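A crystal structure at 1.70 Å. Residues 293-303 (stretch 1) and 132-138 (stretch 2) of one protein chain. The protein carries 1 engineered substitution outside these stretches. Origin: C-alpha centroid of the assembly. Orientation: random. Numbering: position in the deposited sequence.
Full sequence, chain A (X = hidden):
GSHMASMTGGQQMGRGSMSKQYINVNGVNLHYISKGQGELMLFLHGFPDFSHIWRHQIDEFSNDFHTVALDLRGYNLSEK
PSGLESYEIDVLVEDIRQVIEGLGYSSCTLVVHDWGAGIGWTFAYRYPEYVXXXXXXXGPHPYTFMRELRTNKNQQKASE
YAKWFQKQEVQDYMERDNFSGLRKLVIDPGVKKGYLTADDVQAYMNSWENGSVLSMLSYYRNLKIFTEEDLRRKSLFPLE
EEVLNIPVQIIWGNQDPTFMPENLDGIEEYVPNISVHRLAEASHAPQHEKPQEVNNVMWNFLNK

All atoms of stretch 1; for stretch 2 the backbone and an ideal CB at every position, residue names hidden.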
# COMPACT_ATOMS: atom_id res chain seq x y z
N GLU A 293 -13.82 -13.38 -1.06
CA GLU A 293 -13.27 -13.85 0.21
C GLU A 293 -12.79 -12.67 1.07
O GLU A 293 -13.07 -12.58 2.27
CB GLU A 293 -12.11 -14.82 -0.02
CG GLU A 293 -11.55 -15.36 1.28
CD GLU A 293 -10.50 -16.43 1.09
OE1 GLU A 293 -10.27 -16.85 -0.07
OE2 GLU A 293 -9.91 -16.86 2.10
N VAL A 294 -12.06 -11.76 0.43
CA VAL A 294 -11.55 -10.57 1.12
C VAL A 294 -12.69 -9.71 1.67
O VAL A 294 -12.67 -9.28 2.83
CB VAL A 294 -10.68 -9.73 0.17
CG1 VAL A 294 -10.47 -8.33 0.73
CG2 VAL A 294 -9.34 -10.44 -0.08
N ASN A 295 -13.68 -9.44 0.82
CA ASN A 295 -14.78 -8.57 1.23
C ASN A 295 -15.53 -9.13 2.42
O ASN A 295 -15.94 -8.39 3.32
CB ASN A 295 -15.73 -8.31 0.06
CG ASN A 295 -15.13 -7.35 -0.97
OD1 ASN A 295 -14.10 -6.72 -0.70
ND2 ASN A 295 -15.78 -7.23 -2.13
N ASN A 296 -15.70 -10.45 2.46
CA ASN A 296 -16.43 -11.06 3.56
C ASN A 296 -15.65 -10.97 4.88
O ASN A 296 -16.24 -10.81 5.94
CB ASN A 296 -16.82 -12.50 3.24
CG ASN A 296 -17.99 -12.57 2.29
OD1 ASN A 296 -18.76 -11.62 2.16
ND2 ASN A 296 -18.14 -13.71 1.61
N VAL A 297 -14.33 -11.05 4.78
CA VAL A 297 -13.47 -10.90 5.96
C VAL A 297 -13.49 -9.45 6.45
O VAL A 297 -13.55 -9.19 7.66
CB VAL A 297 -12.02 -11.36 5.68
CG1 VAL A 297 -11.11 -11.01 6.86
CG2 VAL A 297 -11.99 -12.87 5.41
N MET A 298 -13.47 -8.51 5.51
CA MET A 298 -13.55 -7.10 5.89
C MET A 298 -14.85 -6.82 6.63
O MET A 298 -14.84 -6.19 7.68
CB MET A 298 -13.41 -6.19 4.66
CG MET A 298 -12.01 -6.23 4.06
SD MET A 298 -11.87 -5.27 2.53
CE MET A 298 -12.24 -3.62 3.12
N TRP A 299 -15.97 -7.31 6.09
CA TRP A 299 -17.26 -7.14 6.77
C TRP A 299 -17.22 -7.76 8.16
O TRP A 299 -17.68 -7.16 9.14
CB TRP A 299 -18.39 -7.79 5.98
CG TRP A 299 -18.97 -6.91 4.91
CD1 TRP A 299 -19.05 -7.18 3.58
CD2 TRP A 299 -19.53 -5.60 5.10
NE1 TRP A 299 -19.64 -6.13 2.92
CE2 TRP A 299 -19.94 -5.15 3.83
CE3 TRP A 299 -19.72 -4.78 6.21
CZ2 TRP A 299 -20.54 -3.89 3.64
CZ3 TRP A 299 -20.32 -3.53 6.02
CH2 TRP A 299 -20.72 -3.11 4.75
N ASN A 300 -16.67 -8.96 8.25
CA ASN A 300 -16.60 -9.65 9.52
C ASN A 300 -15.89 -8.80 10.57
O ASN A 300 -16.35 -8.64 11.71
CB ASN A 300 -15.91 -11.00 9.36
CG ASN A 300 -16.00 -11.84 10.61
OD1 ASN A 300 -17.07 -12.39 10.94
ND2 ASN A 300 -14.88 -11.96 11.32
N PHE A 301 -14.75 -8.25 10.16
CA PHE A 301 -13.96 -7.36 11.01
C PHE A 301 -14.70 -6.08 11.39
O PHE A 301 -14.75 -5.70 12.57
CB PHE A 301 -12.66 -7.01 10.27
CG PHE A 301 -11.85 -5.94 10.94
CD1 PHE A 301 -11.29 -6.15 12.19
CD2 PHE A 301 -11.64 -4.73 10.31
CE1 PHE A 301 -10.54 -5.17 12.80
CE2 PHE A 301 -10.88 -3.73 10.92
CZ PHE A 301 -10.33 -3.95 12.16
N LEU A 302 -15.28 -5.42 10.40
CA LEU A 302 -15.96 -4.14 10.64
C LEU A 302 -17.17 -4.31 11.56
O LEU A 302 -17.55 -3.38 12.28
CB LEU A 302 -16.39 -3.51 9.31
CG LEU A 302 -15.24 -3.09 8.39
CD1 LEU A 302 -15.69 -2.94 6.95
CD2 LEU A 302 -14.58 -1.80 8.89
N ASN A 303 -17.77 -5.49 11.53
CA ASN A 303 -19.00 -5.74 12.29
C ASN A 303 -18.77 -6.33 13.68
O ASN A 303 -19.71 -6.38 14.48
CB ASN A 303 -19.95 -6.66 11.52
CG ASN A 303 -20.52 -6.00 10.28
OD1 ASN A 303 -20.69 -4.78 10.23
ND2 ASN A 303 -20.83 -6.81 9.27
N UNK A 132 -9.76 4.89 12.97
CA UNK A 132 -10.73 4.12 13.75
C UNK A 132 -10.36 2.64 13.76
O UNK A 132 -10.34 1.99 14.80
CB UNK A 132 -12.14 4.31 13.19
N UNK A 133 -10.09 2.12 12.57
CA UNK A 133 -9.68 0.74 12.40
C UNK A 133 -8.74 0.67 11.22
O UNK A 133 -8.85 1.48 10.28
CB UNK A 133 -10.88 -0.18 12.20
N UNK A 134 -7.83 -0.29 11.25
CA UNK A 134 -6.85 -0.48 10.18
C UNK A 134 -7.02 -1.86 9.56
O UNK A 134 -7.08 -2.86 10.27
CB UNK A 134 -5.43 -0.30 10.71
N UNK A 135 -7.11 -1.89 8.23
CA UNK A 135 -7.13 -3.15 7.49
C UNK A 135 -5.90 -3.18 6.61
O UNK A 135 -5.76 -2.36 5.69
CB UNK A 135 -8.41 -3.30 6.66
N UNK A 136 -4.99 -4.11 6.89
CA UNK A 136 -3.72 -4.16 6.19
C UNK A 136 -3.58 -5.44 5.37
O UNK A 136 -3.77 -6.54 5.90
CB UNK A 136 -2.57 -4.05 7.19
N UNK A 137 -3.25 -5.29 4.09
CA UNK A 137 -2.93 -6.41 3.21
C UNK A 137 -1.42 -6.60 3.13
O UNK A 137 -0.67 -5.93 3.85
CB UNK A 137 -3.51 -6.19 1.81
N UNK A 138 -0.96 -7.51 2.28
CA UNK A 138 0.48 -7.78 2.15
C UNK A 138 1.31 -6.51 2.10
O UNK A 138 1.06 -5.64 1.28
CB UNK A 138 0.75 -8.61 0.89

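The helix of stretch 1 runs nearly antiparallel to the strand of stretch 2, their N-to-C directions 158° apart and their axes 10.3 Å apart at closest approach. Val-294, Met-298, Phe-301 and Leu-302 provide the helix surface that the strand meets, and it is almost wholly apolar.

Position 132 lies at a corner of the chain, with phi/psi of -64/-49°, and its ideal CB has nothing of stretch 1 within 5.5 Å. Stretch 1 sets no requirement here, and many polar or apolar residues would do. The residue is Gln-132, which makes no contact with the helix.

At position 133 the backbone is extended and CA-to-CB points toward the helix; the ideal CB is 3.8 Å from Phe-301 CE2 and 5.2 Å from Leu-302 CD2. A leucine, a methionine or a long chain with an aliphatic stem would suit, the last because it could pass these groups and reach the backbone carbonyl oxygens around Leu-302. Lys-133 is of that kind. Its CD lies 3.7 Å from Phe-301 CE2 and 4.4 Å from Leu-302 CD2, while its ammonium group binds a water, with NZ 3.0 Å from the water O. That water donates to Leu-302 O at 3.2 Å and so links the two stretches, which share no direct hydrogen bond.

Position 134 directs its CB away from the helix, leaving the choice to other surroundings; a beta-branched or other aliphatic residue would fit the extended backbone. It is Leu-134, whose carbonyl O approaches Phe-301 CZ at 3.9 Å.

Position 135 points toward the helix again, its ideal CB 4.9 Å from Phe-301 CE2 and 5.2 Å from Met-298 CE. With only carbon and sulfur groups around it, valine, isoleucine, leucine or methionine would suit. Ile-135 extends its CD1 to 3.9 Å from Met-298 CE and 4.4 Å from Leu-302 CD2, and its CG1 packs 3.7 Å from Phe-301 CE2. One side chain thus touches three helix residues.

Position 136 is out of reach, so stretch 1 does not restrict its size. It is Ala-136.

At position 137 CA-to-CB points sideways and the ideal CB has nothing of stretch 1 within 5.5 Å. A small residue would leave the gap to Val-294 and Met-298 unbridged from here; a long apolar chain or an aromatic ring could span it. Phe-137, with chi1 at m, does so: its ring edge meets Val-294 CG1, 3.5 Å from CE1, and Met-298 SD, 4.2 Å from CZ.

Position 138 is also beyond reach, so polar or apolar residues would suit. It is Asn-138.

Stretch 2, residues 132-138: QKLIAFN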
# COMPACT_ATOMS: atom_id res chain seq x y z
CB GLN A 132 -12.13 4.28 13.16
CG GLN A 132 -12.61 5.71 13.07
CD GLN A 132 -13.88 5.83 12.27
OE1 GLN A 132 -14.46 6.91 12.15
NE2 GLN A 132 -14.34 4.71 11.72
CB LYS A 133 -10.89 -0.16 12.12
CG LYS A 133 -11.93 -0.24 13.24
CD LYS A 133 -12.94 -1.33 12.92
CE LYS A 133 -13.89 -1.57 14.07
NZ LYS A 133 -14.83 -0.45 14.22
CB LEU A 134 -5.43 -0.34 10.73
CG LEU A 134 -4.30 -0.61 9.74
CD1 LEU A 134 -4.26 0.48 8.68
CD2 LEU A 134 -2.95 -0.70 10.48
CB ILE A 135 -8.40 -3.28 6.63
CG1 ILE A 135 -9.65 -3.16 7.51
CG2 ILE A 135 -8.38 -4.60 5.87
CD1 ILE A 135 -10.96 -3.25 6.75
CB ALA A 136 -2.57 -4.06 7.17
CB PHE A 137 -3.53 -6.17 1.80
CG PHE A 137 -5.03 -6.17 1.78
CD1 PHE A 137 -5.73 -7.31 1.38
CD2 PHE A 137 -5.75 -5.04 2.16
CE1 PHE A 137 -7.13 -7.32 1.37
CE2 PHE A 137 -7.14 -5.05 2.16
CZ PHE A 137 -7.83 -6.18 1.76
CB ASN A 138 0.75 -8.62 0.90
CG ASN A 138 0.20 -10.01 1.01
OD1 ASN A 138 0.94 -10.99 0.95
ND2 ASN A 138 -1.11 -10.10 1.19
O HOH W 1 -16.60 -0.33 11.86
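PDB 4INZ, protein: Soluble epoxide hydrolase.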